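Fructose-bisphosphate aldolase (Plasmodium falciparum, PDB 4TR9) belongs to the fructose-bisphosphate aldolases, enzymes with a TIM-barrel fold, and here holds the ligand N'-[(E)-(2,4-dichlorophenyl)methylidene]-3,4-dihydroxybenzohydrazide in a pocket. Local coordinates at residues A[178-182]-A[193-197]; A[234-240]-A[272-278]; A[21-26]-A[186-191]; A[79-85]-A[107-113]. One frame throughout, in Å; residues are numbered along the deposited sequence.

All four contacts are largely buried and build one TIM barrel at different depths. Contact 2 lies nearest the centre of the chain, about 7 Å from it, and contact 3 furthest, about 16 Å, where charged Glu21 and Arg189 occupy its more exposed end. Contacts 2 and 4 both pair strands, but contact 4 is a regular parallel ladder, whereas contact 2 is held by few backbone bonds and a water. Contacts 1 and 3 rest chiefly on apolar methyl groups and share helix 168-187. Strand 191-198 of contact 1 is hydrogen-bonded to segment 234-240 of contact 2. Glu195, Lys237 and Lys113, from contacts 1, 2 and 4, line the ligand pocket; contact 3 contributes none of its residues.

Contact 1 (A[178-182]-A[193-197]); sequences LARYA and IVEPE
Leu178 of the helix lies over Val194, Glu195 and Pro196 of the strand, and its side chain carries most of the apolar contact. CB already touches Val194 CG1, at 3.8 Å. With CG anti to the carbonyl carbon (chi1 -70°), the chain runs on along the same methyl, and CG passes it at 3.9 Å. Both branches of the fork then touch Val194 CG1 as well, CD1 and CD2 each lying 3.7 Å from it. CD1 adds Pro196 CB, also at 3.7 Å, while CD2 drops onto the strand backbone, 3.6 Å from Glu195 N. One turn further on, Ala182 CB adds a looser contact with Val194 CG2.

The polar link is made by Tyr181, whose OH lies 2.7 Å from Ile193 N and accepts a weak hydrogen bond, bent to 118° at the hydrogen. The ring stacks on Trp153 of strand 150-157. Glu195 sends its carboxylate away from the helix into the ligand pocket, where OE2 makes a weak hydrogen bond to the bound 38D.

Helix and strand run almost antiparallel, as expected for the return leg of a beta-alpha-beta crossover: strand 150-157, helix 168-187 and strand 191-198 follow in order. Strand 191-198 lies between strands 150-157 and 235-236, and helix 206-226 packs against Val194 and Pro196.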
loop_
_atom_site.group_PDB
_atom_site.type_symbol
_atom_site.label_atom_id
_atom_site.label_comp_id
_atom_site.label_asym_id
_atom_site.label_seq_id
_atom_site.Cartn_x
_atom_site.Cartn_y
_atom_site.Cartn_z
ATOM N N LEU A 178 -5.589 -10.593 10.689
ATOM C CA LEU A 178 -4.646 -11.025 11.712
ATOM C C LEU A 178 -4.076 -9.822 12.453
ATOM O O LEU A 178 -3.802 -9.889 13.650
ATOM C CB LEU A 178 -3.513 -11.843 11.089
ATOM C CG LEU A 178 -3.867 -13.228 10.548
ATOM C CD1 LEU A 178 -2.816 -13.697 9.556
ATOM C CD2 LEU A 178 -4.004 -14.223 11.688
ATOM N N ALA A 179 -3.908 -8.722 11.726
ATOM C CA ALA A 179 -3.343 -7.503 12.290
ATOM C C ALA A 179 -4.240 -6.905 13.369
ATOM O O ALA A 179 -3.776 -6.584 14.464
ATOM C CB ALA A 179 -3.094 -6.483 11.189
ATOM N N ARG A 180 -5.523 -6.752 13.053
ATOM C CA ARG A 180 -6.489 -6.201 13.998
ATOM C C ARG A 180 -6.606 -7.080 15.237
ATOM O O ARG A 180 -6.595 -6.585 16.365
ATOM C CB ARG A 180 -7.858 -6.045 13.334
ATOM C CG ARG A 180 -7.884 -5.049 12.189
ATOM C CD ARG A 180 -7.844 -3.615 12.691
ATOM N NE ARG A 180 -9.107 -3.205 13.301
ATOM C CZ ARG A 180 -9.301 -3.067 14.609
ATOM N NH1 ARG A 180 -10.485 -2.690 15.070
ATOM N NH2 ARG A 180 -8.308 -3.303 15.457
ATOM N N TYR A 181 -6.711 -8.385 15.015
ATOM C CA TYR A 181 -6.843 -9.356 16.094
ATOM C C TYR A 181 -5.687 -9.282 17.084
ATOM O O TYR A 181 -5.894 -9.310 18.296
ATOM C CB TYR A 181 -6.945 -10.769 15.515
ATOM C CG TYR A 181 -6.168 -11.822 16.279
ATOM C CD1 TYR A 181 -6.689 -12.405 17.428
ATOM C CD2 TYR A 181 -4.917 -12.242 15.840
ATOM C CE1 TYR A 181 -5.982 -13.371 18.122
ATOM C CE2 TYR A 181 -4.203 -13.203 16.529
ATOM C CZ TYR A 181 -4.741 -13.764 17.668
ATOM O OH TYR A 181 -4.034 -14.725 18.353
ATOM N N ALA A 182 -4.471 -9.186 16.559
ATOM C CA ALA A 182 -3.279 -9.219 17.393
ATOM C C ALA A 182 -3.171 -7.977 18.274
ATOM O O ALA A 182 -2.732 -8.059 19.420
ATOM C CB ALA A 182 -2.038 -9.370 16.529
ATOM N N ILE A 193 -1.418 -15.400 18.856
ATOM C CA ILE A 193 -0.780 -16.338 17.944
ATOM C C ILE A 193 -1.300 -16.097 16.532
ATOM O O ILE A 193 -2.437 -16.445 16.207
ATOM C CB ILE A 193 -1.025 -17.800 18.352
ATOM C CG1 ILE A 193 -0.379 -18.087 19.709
ATOM C CG2 ILE A 193 -0.470 -18.746 17.302
ATOM C CD1 ILE A 193 -0.431 -19.544 20.111
ATOM N N VAL A 194 -0.466 -15.481 15.703
ATOM C CA VAL A 194 -0.842 -15.156 14.334
ATOM C C VAL A 194 -0.712 -16.378 13.434
ATOM O O VAL A 194 0.387 -16.889 13.225
ATOM C CB VAL A 194 0.019 -14.010 13.776
ATOM C CG1 VAL A 194 -0.380 -13.694 12.344
ATOM C CG2 VAL A 194 -0.109 -12.778 14.658
ATOM N N GLU A 195 -1.838 -16.844 12.904
ATOM C CA GLU A 195 -1.845 -18.049 12.083
ATOM C C GLU A 195 -2.356 -17.785 10.668
ATOM O O GLU A 195 -3.556 -17.871 10.409
ATOM C CB GLU A 195 -2.693 -19.139 12.747
ATOM C CG GLU A 195 -2.696 -20.468 12.005
ATOM C CD GLU A 195 -3.587 -21.502 12.663
ATOM O OE1 GLU A 195 -4.081 -21.239 13.779
ATOM O OE2 GLU A 195 -3.796 -22.579 12.063
ATOM N N PRO A 196 -1.440 -17.442 9.751
ATOM C CA PRO A 196 -1.761 -17.341 8.326
ATOM C C PRO A 196 -1.508 -18.663 7.607
ATOM O O PRO A 196 -0.571 -18.766 6.815
ATOM C CB PRO A 196 -0.803 -16.256 7.836
ATOM C CG PRO A 196 0.403 -16.433 8.703
ATOM C CD PRO A 196 -0.086 -16.940 10.043
ATOM N N GLU A 197 -2.336 -19.666 7.885
ATOM C CA GLU A 197 -2.122 -20.997 7.333
ATOM C C GLU A 197 -2.348 -21.052 5.828
ATOM O O GLU A 197 -3.424 -20.715 5.335
ATOM C CB GLU A 197 -3.029 -22.022 8.016
ATOM C CG GLU A 197 -2.873 -23.429 7.453
ATOM C CD GLU A 197 -3.839 -24.420 8.069
ATOM O OE1 GLU A 197 -4.660 -24.007 8.915
ATOM O OE2 GLU A 197 -3.778 -25.613 7.704
#

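Contact 2 (A[234-240]-A[272-278]); sequences ALLKPNM and LPGVVFL
Leu236 and Val276 make the main backbone link at the seam of this TIM barrel, where strand 235-236 meets strand 274-277. These are the terminal strands of the eight-stranded parallel order, and their meeting closes the barrel. Val276 N donates to Leu236 O at 2.8 Å, with the donor close to the carbonyl axis (C=O...N 170°). The same oxygen also receives the CA-H of Val275. In return, Val276 O takes no N-H from this partner but a CA-H...O contact from Lys237 CA, at 3.2 Å. Further along, Leu278 N reaches Pro238 O in a weak bond of 3.4 Å. Beyond it a water takes over the link, accepting from Met240 N at 2.7 Å; it also appears to donate to Leu278 O, though that distance, 2.5 Å, is unusually short.

On its other side segment 234-240 is satisfied by strand 191-198, through backbone bonds of Leu235 and Lys237 with Val194. Lys237 CG is anti to the backbone N (chi1 -173°) and the chain is extended beyond it. CE passes Leu278 CB at 3.7 Å, and NZ ends in the ligand pocket, with weak hydrogen bonds to Ser307 OG and to the bound 38D.

Apolar groups fill in around the bonds. Leu236 CB lies against Leu272 CD2 at 3.6 Å, and Val275 CG1 sits over the centre of one face of the Phe277 ring. The side chains of Met240 and Phe277 cross at about a right angle in a Met-aromatic contact, SD lying obliquely to the ring, 5.4 Å from the Phe277 centroid.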
loop_
_atom_site.group_PDB
_atom_site.type_symbol
_atom_site.label_atom_id
_atom_site.label_comp_id
_atom_site.label_asym_id
_atom_site.label_seq_id
_atom_site.Cartn_x
_atom_site.Cartn_y
_atom_site.Cartn_z
ATOM N N ALA A 234 4.364 -11.491 20.603
ATOM C CA ALA A 234 3.527 -12.225 19.662
ATOM C C ALA A 234 4.182 -13.532 19.229
ATOM O O ALA A 234 5.368 -13.755 19.471
ATOM C CB ALA A 234 3.218 -11.360 18.449
ATOM N N LEU A 235 3.395 -14.394 18.592
ATOM C CA LEU A 235 3.904 -15.643 18.040
ATOM C C LEU A 235 3.354 -15.860 16.637
ATOM O O LEU A 235 2.293 -15.341 16.290
ATOM C CB LEU A 235 3.540 -16.828 18.939
ATOM C CG LEU A 235 4.251 -16.927 20.292
ATOM C CD1 LEU A 235 3.742 -18.129 21.075
ATOM C CD2 LEU A 235 5.760 -17.003 20.110
ATOM N N LEU A 236 4.080 -16.627 15.832
ATOM C CA LEU A 236 3.658 -16.920 14.469
ATOM C C LEU A 236 3.346 -18.401 14.308
ATOM O O LEU A 236 4.139 -19.256 14.703
ATOM C CB LEU A 236 4.736 -16.497 13.469
ATOM C CG LEU A 236 4.441 -16.727 11.985
ATOM C CD1 LEU A 236 3.235 -15.918 11.539
ATOM C CD2 LEU A 236 5.660 -16.391 11.138
ATOM N N LYS A 237 2.190 -18.703 13.727
ATOM C CA LYS A 237 1.811 -20.086 13.468
ATOM C C LYS A 237 1.585 -20.317 11.977
ATOM O O LYS A 237 0.446 -20.335 11.510
ATOM C CB LYS A 237 0.555 -20.462 14.261
ATOM C CG LYS A 237 0.183 -21.937 14.182
ATOM C CD LYS A 237 -0.997 -22.262 15.082
ATOM C CE LYS A 237 -1.363 -23.736 15.002
ATOM N NZ LYS A 237 -2.474 -24.085 15.930
ATOM N N PRO A 238 2.678 -20.482 11.219
ATOM C CA PRO A 238 2.587 -20.710 9.779
ATOM C C PRO A 238 2.655 -22.190 9.434
ATOM O O PRO A 238 2.854 -23.025 10.318
ATOM C CB PRO A 238 3.815 -19.978 9.252
ATOM C CG PRO A 238 4.838 -20.225 10.326
ATOM C CD PRO A 238 4.079 -20.326 11.644
ATOM N N ASN A 239 2.492 -22.507 8.157
ATOM C CA ASN A 239 2.674 -23.869 7.683
ATOM C C ASN A 239 4.119 -24.092 7.265
ATOM O O ASN A 239 4.804 -23.153 6.862
ATOM C CB ASN A 239 1.740 -24.161 6.511
ATOM C CG ASN A 239 1.992 -23.250 5.327
ATOM O OD1 ASN A 239 2.183 -22.044 5.486
ATOM N ND2 ASN A 239 2.006 -23.825 4.130
ATOM N N MET A 240 4.585 -25.331 7.370
ATOM C CA MET A 240 5.912 -25.674 6.882
ATOM C C MET A 240 5.944 -25.556 5.363
ATOM O O MET A 240 4.987 -25.927 4.685
ATOM C CB MET A 240 6.306 -27.087 7.314
ATOM C CG MET A 240 6.456 -27.263 8.815
ATOM S SD MET A 240 6.925 -28.948 9.252
ATOM C CE MET A 240 7.062 -28.812 11.032
ATOM N N LEU A 272 10.493 -11.305 17.077
ATOM C CA LEU A 272 9.556 -12.385 17.343
ATOM C C LEU A 272 10.282 -13.492 18.095
ATOM O O LEU A 272 11.236 -14.072 17.580
ATOM C CB LEU A 272 8.956 -12.916 16.041
ATOM C CG LEU A 272 7.655 -13.709 16.162
ATOM C CD1 LEU A 272 6.503 -12.789 16.538
ATOM C CD2 LEU A 272 7.353 -14.447 14.871
ATOM N N PRO A 273 9.835 -13.785 19.325
ATOM C CA PRO A 273 10.523 -14.734 20.208
ATOM C C PRO A 273 10.540 -16.160 19.665
ATOM O O PRO A 273 11.457 -16.918 19.978
ATOM C CB PRO A 273 9.711 -14.655 21.506
ATOM C CG PRO A 273 8.366 -14.193 21.080
ATOM C CD PRO A 273 8.606 -13.254 19.938
ATOM N N GLY A 274 9.543 -16.518 18.862
ATOM C CA GLY A 274 9.481 -17.859 18.314
ATOM C C GLY A 274 8.425 -18.073 17.247
ATOM O O GLY A 274 7.595 -17.203 16.982
ATOM N N VAL A 275 8.468 -19.250 16.631
ATOM C CA VAL A 275 7.510 -19.635 15.605
ATOM C C VAL A 275 6.971 -21.035 15.890
ATOM O O VAL A 275 7.737 -21.991 16.007
ATOM C CB VAL A 275 8.143 -19.602 14.200
ATOM C CG1 VAL A 275 7.263 -20.322 13.196
ATOM C CG2 VAL A 275 8.402 -18.166 13.767
ATOM N N VAL A 276 5.652 -21.147 16.009
ATOM C CA VAL A 276 5.020 -22.422 16.328
ATOM C C VAL A 276 4.334 -23.033 15.105
ATOM O O VAL A 276 3.248 -22.611 14.712
ATOM C CB VAL A 276 3.998 -22.264 17.475
ATOM C CG1 VAL A 276 4.704 -22.293 18.818
ATOM C CG2 VAL A 276 3.206 -20.971 17.320
ATOM N N PHE A 277 4.974 -24.033 14.508
ATOM C CA PHE A 277 4.450 -24.658 13.296
ATOM C C PHE A 277 3.172 -25.451 13.546
ATOM O O PHE A 277 2.940 -25.952 14.646
ATOM C CB PHE A 277 5.504 -25.575 12.671
ATOM C CG PHE A 277 6.680 -24.843 12.098
ATOM C CD1 PHE A 277 6.573 -24.174 10.891
ATOM C CD2 PHE A 277 7.894 -24.830 12.762
ATOM C CE1 PHE A 277 7.654 -23.499 10.359
ATOM C CE2 PHE A 277 8.980 -24.157 12.234
ATOM C CZ PHE A 277 8.859 -23.491 11.032
ATOM N N LEU A 278 2.345 -25.558 12.511
ATOM C CA LEU A 278 1.139 -26.371 12.570
ATOM C C LEU A 278 1.352 -27.669 11.797
ATOM O O LEU A 278 1.995 -27.675 10.747
ATOM C CB LEU A 278 -0.064 -25.598 12.025
ATOM C CG LEU A 278 0.022 -25.004 10.615
ATOM C CD1 LEU A 278 -0.540 -25.962 9.571
ATOM C CD2 LEU A 278 -0.693 -23.661 10.556
HETATM O O HOH W 1 3.151 -27.209 8.594
#

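Contact 3 (A[21-26]-A[186-191]); sequences ELATTA and QQNRLV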
loop_
_atom_site.group_PDB
_atom_site.type_symbol
_atom_site.label_atom_id
_atom_site.label_comp_id
_atom_site.label_asym_id
_atom_site.label_seq_id
_atom_site.Cartn_x
_atom_site.Cartn_y
_atom_site.Cartn_z
ATOM N N GLU A 21 4.664 -8.055 30.348
ATOM C CA GLU A 21 4.031 -9.342 30.611
ATOM C C GLU A 21 3.894 -10.166 29.334
ATOM O O GLU A 21 4.102 -11.380 29.340
ATOM C CB GLU A 21 2.657 -9.142 31.255
ATOM C CG GLU A 21 1.942 -10.438 31.610
ATOM C CD GLU A 21 0.544 -10.207 32.155
ATOM O OE1 GLU A 21 0.076 -9.049 32.127
ATOM O OE2 GLU A 21 -0.089 -11.184 32.611
ATOM N N LEU A 22 3.540 -9.497 28.241
ATOM C CA LEU A 22 3.349 -10.162 26.958
ATOM C C LEU A 22 4.647 -10.769 26.438
ATOM O O LEU A 22 4.642 -11.844 25.837
ATOM C CB LEU A 22 2.782 -9.180 25.933
ATOM C CG LEU A 22 1.390 -8.627 26.242
ATOM C CD1 LEU A 22 1.022 -7.516 25.272
ATOM C CD2 LEU A 22 0.348 -9.737 26.219
ATOM N N ALA A 23 5.755 -10.074 26.672
ATOM C CA ALA A 23 7.065 -10.548 26.242
ATOM C C ALA A 23 7.489 -11.778 27.037
ATOM O O ALA A 23 8.132 -12.683 26.504
ATOM C CB ALA A 23 8.099 -9.444 26.381
ATOM N N THR A 24 7.126 -11.802 28.316
ATOM C CA THR A 24 7.451 -12.925 29.188
ATOM C C THR A 24 6.692 -14.180 28.773
ATOM O O THR A 24 7.278 -15.255 28.640
ATOM C CB THR A 24 7.134 -12.606 30.664
ATOM O OG1 THR A 24 7.960 -11.525 31.111
ATOM C CG2 THR A 24 7.386 -13.824 31.540
ATOM N N THR A 25 5.386 -14.032 28.568
ATOM C CA THR A 25 4.527 -15.148 28.189
ATOM C C THR A 25 4.913 -15.717 26.826
ATOM O O THR A 25 4.915 -16.933 26.629
ATOM C CB THR A 25 3.045 -14.726 28.160
ATOM O OG1 THR A 25 2.675 -14.187 29.435
ATOM C CG2 THR A 25 2.150 -15.913 27.837
ATOM N N ALA A 26 5.246 -14.831 25.892
ATOM C CA ALA A 26 5.613 -15.237 24.539
ATOM C C ALA A 26 6.879 -16.090 24.525
ATOM O O ALA A 26 6.938 -17.113 23.842
ATOM C CB ALA A 26 5.794 -14.014 23.655
ATOM N N GLN A 186 -3.238 -7.873 22.554
ATOM C CA GLN A 186 -2.147 -7.253 23.297
ATOM C C GLN A 186 -2.663 -6.126 24.184
ATOM O O GLN A 186 -2.137 -5.886 25.270
ATOM C CB GLN A 186 -1.074 -6.728 22.340
ATOM C CG GLN A 186 -0.358 -7.822 21.568
ATOM C CD GLN A 186 0.838 -7.313 20.793
ATOM O OE1 GLN A 186 0.929 -6.126 20.476
ATOM N NE2 GLN A 186 1.770 -8.209 20.486
ATOM N N GLN A 187 -3.704 -5.444 23.718
ATOM C CA GLN A 187 -4.334 -4.382 24.490
ATOM C C GLN A 187 -4.961 -4.945 25.761
ATOM O O GLN A 187 -4.997 -4.281 26.797
ATOM C CB GLN A 187 -5.395 -3.666 23.651
ATOM C CG GLN A 187 -5.979 -2.428 24.309
ATOM C CD GLN A 187 -7.175 -1.878 23.557
ATOM O OE1 GLN A 187 -7.966 -2.632 22.989
ATOM N NE2 GLN A 187 -7.312 -0.558 23.548
ATOM N N ASN A 188 -5.446 -6.180 25.673
ATOM C CA ASN A 188 -6.116 -6.821 26.798
ATOM C C ASN A 188 -5.278 -7.930 27.429
ATOM O O ASN A 188 -5.817 -8.928 27.905
ATOM C CB ASN A 188 -7.470 -7.377 26.353
ATOM C CG ASN A 188 -8.417 -6.291 25.880
ATOM O OD1 ASN A 188 -9.103 -5.659 26.682
ATOM N ND2 ASN A 188 -8.459 -6.069 24.570
ATOM N N ARG A 189 -3.961 -7.745 27.417
ATOM C CA ARG A 189 -3.027 -8.635 28.106
ATOM C C ARG A 189 -3.102 -10.090 27.638
ATOM O O ARG A 189 -3.079 -11.013 28.453
ATOM C CB ARG A 189 -3.264 -8.568 29.619
ATOM C CG ARG A 189 -3.089 -7.177 30.209
ATOM C CD ARG A 189 -3.518 -7.130 31.669
ATOM N NE ARG A 189 -4.955 -7.338 31.825
ATOM C CZ ARG A 189 -5.583 -7.369 32.995
ATOM N NH1 ARG A 189 -6.895 -7.563 33.041
ATOM N NH2 ARG A 189 -4.902 -7.206 34.122
ATOM N N LEU A 190 -3.184 -10.291 26.326
ATOM C CA LEU A 190 -3.160 -11.635 25.754
ATOM C C LEU A 190 -2.166 -11.722 24.602
ATOM O O LEU A 190 -2.165 -10.876 23.709
ATOM C CB LEU A 190 -4.551 -12.048 25.268
ATOM C CG LEU A 190 -5.625 -12.332 26.320
ATOM C CD1 LEU A 190 -6.907 -12.803 25.652
ATOM C CD2 LEU A 190 -5.138 -13.358 27.331
ATOM N N VAL A 191 -1.318 -12.747 24.628
ATOM C CA VAL A 191 -0.352 -12.966 23.558
ATOM C C VAL A 191 -1.035 -13.551 22.328
ATOM O O VAL A 191 -1.582 -14.651 22.378
ATOM C CB VAL A 191 0.787 -13.904 24.003
ATOM C CG1 VAL A 191 1.652 -14.292 22.813
ATOM C CG2 VAL A 191 1.624 -13.243 25.085
#
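Leu22 and Val191 are brought together by their first torsions. Leu22 CG stands opposite its own carbonyl carbon (chi1 -64°), sending both methyls off helix 16-29 toward the end of helix 168-187. Val191 holds CG1 anti to its N (chi1 171°), which turns CG2 to the oncoming helix, 3.9 Å from Leu22 CD2. The segment Leu22 meets includes the Schellman motif that ends helix 168-187: Arg189, with positive phi, is the C-prime residue, its N bonding weakly back to Gln186 O, after which the chain enters strand 191-198 of the TIM barrel.

The two methyls of Leu22 rest on this turn at two places. CD1 settles on the last turn of the helix, 3.7 Å from Gln186 CB and 3.6 Å from Gln186 O, whereas CD2 lies 3.6 Å from Leu190 N. Beyond them Val191 is inserted against the helix surface. Thr25 lies alongside it, pointing the other way, its CB 3.7 Å from Val191 CG2, and Ala26 CB meets Val191 CG1 more loosely.

At the outer, more exposed end, Glu21 OE1 lies 4.1 Å from Arg189 CD, with the carboxylate and guanidinium planes 86° apart. Glu21 OE1 and Arg189 NE are 5.3 Å apart, and any attraction is probably long-range. Both residues turn to Tyr144: OE2 hydrogen-bonds to its OH, while Arg189 makes a cation-pi contact with its ring.

Ala26 also touches Pro273, consistent with helix 16-29 lying across the N-terminal ends of barrel strands. No hydrogen bond joins the two segments; their tightest approach is Val191 CG2 on Leu22 O, at 3.4 Å.

Contact 4 (A[79-85]-A[107-113]); sequences ISGAILF and NIIPGIK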
loop_
_atom_site.group_PDB
_atom_site.type_symbol
_atom_site.label_atom_id
_atom_site.label_comp_id
_atom_site.label_asym_id
_atom_site.label_seq_id
_atom_site.Cartn_x
_atom_site.Cartn_y
_atom_site.Cartn_z
ATOM N N ILE A 79 5.226 -29.690 27.060
ATOM C CA ILE A 79 4.204 -28.732 26.652
ATOM C C ILE A 79 4.247 -27.468 27.506
ATOM O O ILE A 79 4.146 -27.529 28.731
ATOM C CB ILE A 79 2.795 -29.347 26.730
ATOM C CG1 ILE A 79 2.696 -30.560 25.804
ATOM C CG2 ILE A 79 1.741 -28.314 26.368
ATOM C CD1 ILE A 79 2.983 -30.243 24.352
ATOM N N SER A 80 4.399 -26.323 26.846
ATOM C CA SER A 80 4.461 -25.041 27.539
ATOM C C SER A 80 3.076 -24.420 27.664
ATOM O O SER A 80 2.773 -23.744 28.647
ATOM C CB SER A 80 5.398 -24.080 26.807
ATOM O OG SER A 80 4.909 -23.784 25.509
ATOM N N GLY A 81 2.240 -24.653 26.660
ATOM C CA GLY A 81 0.903 -24.094 26.643
ATOM C C GLY A 81 -0.085 -24.952 25.881
ATOM O O GLY A 81 0.293 -25.717 24.994
ATOM N N ALA A 82 -1.360 -24.824 26.231
ATOM C CA ALA A 82 -2.419 -25.569 25.562
ATOM C C ALA A 82 -3.559 -24.641 25.162
ATOM O O ALA A 82 -4.109 -23.922 25.996
ATOM C CB ALA A 82 -2.929 -26.688 26.456
ATOM N N ILE A 83 -3.907 -24.660 23.880
ATOM C CA ILE A 83 -4.976 -23.813 23.364
ATOM C C ILE A 83 -6.329 -24.483 23.566
ATOM O O ILE A 83 -6.524 -25.631 23.170
ATOM C CB ILE A 83 -4.778 -23.501 21.871
ATOM C CG1 ILE A 83 -3.318 -23.140 21.590
ATOM C CG2 ILE A 83 -5.711 -22.381 21.435
ATOM C CD1 ILE A 83 -3.021 -22.892 20.128
ATOM N N LEU A 84 -7.260 -23.763 24.183
ATOM C CA LEU A 84 -8.570 -24.323 24.492
ATOM C C LEU A 84 -9.671 -23.708 23.639
ATOM O O LEU A 84 -9.522 -22.607 23.107
ATOM C CB LEU A 84 -8.910 -24.120 25.971
ATOM C CG LEU A 84 -7.820 -24.361 27.017
ATOM C CD1 LEU A 84 -8.387 -24.198 28.420
ATOM C CD2 LEU A 84 -7.198 -25.729 26.844
ATOM N N PHE A 85 -10.778 -24.432 23.511
ATOM C CA PHE A 85 -11.995 -23.878 22.937
ATOM C C PHE A 85 -12.740 -23.153 24.051
ATOM O O PHE A 85 -12.460 -23.381 25.229
ATOM C CB PHE A 85 -12.858 -24.977 22.311
ATOM C CG PHE A 85 -14.000 -24.460 21.481
ATOM C CD1 PHE A 85 -13.776 -23.946 20.214
ATOM C CD2 PHE A 85 -15.298 -24.497 21.964
ATOM C CE1 PHE A 85 -14.825 -23.471 19.447
ATOM C CE2 PHE A 85 -16.352 -24.024 21.201
ATOM C CZ PHE A 85 -16.114 -23.511 19.942
ATOM N N ASN A 107 2.249 -26.698 35.022
ATOM C CA ASN A 107 3.040 -25.593 34.481
ATOM C C ASN A 107 2.666 -25.275 33.032
ATOM O O ASN A 107 3.491 -24.797 32.253
ATOM C CB ASN A 107 4.538 -25.911 34.593
ATOM C CG ASN A 107 5.419 -24.689 34.393
ATOM O OD1 ASN A 107 4.993 -23.556 34.615
ATOM N ND2 ASN A 107 6.657 -24.917 33.965
ATOM N N ILE A 108 1.415 -25.544 32.674
ATOM C CA ILE A 108 0.948 -25.316 31.312
ATOM C C ILE A 108 0.087 -24.058 31.224
ATOM O O ILE A 108 -0.887 -23.906 31.963
ATOM C CB ILE A 108 0.148 -26.520 30.781
ATOM C CG1 ILE A 108 1.008 -27.786 30.815
ATOM C CG2 ILE A 108 -0.345 -26.253 29.367
ATOM C CD1 ILE A 108 0.304 -29.019 30.292
ATOM N N ILE A 109 0.458 -23.160 30.318
ATOM C CA ILE A 109 -0.255 -21.902 30.135
ATOM C C ILE A 109 -1.520 -22.088 29.301
ATOM O O ILE A 109 -1.457 -22.567 28.170
ATOM C CB ILE A 109 0.637 -20.848 29.457
ATOM C CG1 ILE A 109 1.927 -20.646 30.253
ATOM C CG2 ILE A 109 -0.108 -19.535 29.305
ATOM C CD1 ILE A 109 2.887 -19.670 29.610
ATOM N N PRO A 110 -2.677 -21.706 29.863
ATOM C CA PRO A 110 -3.964 -21.798 29.165
ATOM C C PRO A 110 -4.054 -20.854 27.968
ATOM O O PRO A 110 -3.695 -19.680 28.074
ATOM C CB PRO A 110 -4.980 -21.403 30.243
ATOM C CG PRO A 110 -4.266 -21.602 31.543
ATOM C CD PRO A 110 -2.840 -21.264 31.257
ATOM N N GLY A 111 -4.532 -21.372 26.840
ATOM C CA GLY A 111 -4.732 -20.569 25.647
ATOM C C GLY A 111 -6.162 -20.675 25.165
ATOM O O GLY A 111 -6.874 -21.609 25.531
ATOM N N ILE A 112 -6.590 -19.727 24.340
ATOM C CA ILE A 112 -7.979 -19.696 23.897
ATOM C C ILE A 112 -8.124 -19.333 22.417
ATOM O O ILE A 112 -7.494 -18.399 21.920
ATOM C CB ILE A 112 -8.806 -18.708 24.756
ATOM C CG1 ILE A 112 -10.263 -18.663 24.286
ATOM C CG2 ILE A 112 -8.180 -17.318 24.749
ATOM C CD1 ILE A 112 -10.993 -19.978 24.436
ATOM N N LYS A 113 -8.950 -20.104 21.717
ATOM C CA LYS A 113 -9.306 -19.813 20.336
ATOM C C LYS A 113 -10.378 -18.729 20.304
ATOM O O LYS A 113 -11.445 -18.890 20.894
ATOM C CB LYS A 113 -9.797 -21.083 19.640
ATOM C CG LYS A 113 -10.351 -20.875 18.246
ATOM C CD LYS A 113 -11.016 -22.149 17.749
ATOM C CE LYS A 113 -11.518 -21.999 16.326
ATOM N NZ LYS A 113 -10.393 -21.815 15.371
HETATM O O HOH W 2 5.238 -26.202 31.049
HETATM O O HOH W 3 4.657 -23.269 30.421
#
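Ser80 O accepts from Ile109 N in a straight bond, the first rung of a backbone ladder between strands 81-84 and 109-113. Ala82 gives its N-H to Ile109 O and takes Gly111 N on its own oxygen. The last two rungs differ sharply. Leu84 N approaches Gly111 O at 2.6 Å from 55° out of the carbonyl plane, whereas Lys113 N meets Leu84 O at 2.9 Å almost in line with the C=O bond (175°).

Apolar contacts flank this ladder: Ile108 CG2 reaches Ala82 CB at 3.9 Å and Ile79 CG2 at 4.2 Å.

At the other end a methyl packs on the backbone. Ile112 has CG1 anti to the backbone N, and chi2 of 63° then turns CD1 over Leu84 O, at 3.3 Å, and against the carbonyl carbon of Phe85.

A single aliphatic-aromatic contact follows: Lys113 CD comes to the edge of the Phe85 ring, 4.1 Å from CD1. Lys113 NZ forms a salt bridge with Asp115, and Lys113, at the end of strand 109-113, lines the ligand pocket and touches the bound 38D.

Neighbouring parallel strands, bonded in turn to strands 35-39 and 150-157, are characteristic of the TIM-barrel wall.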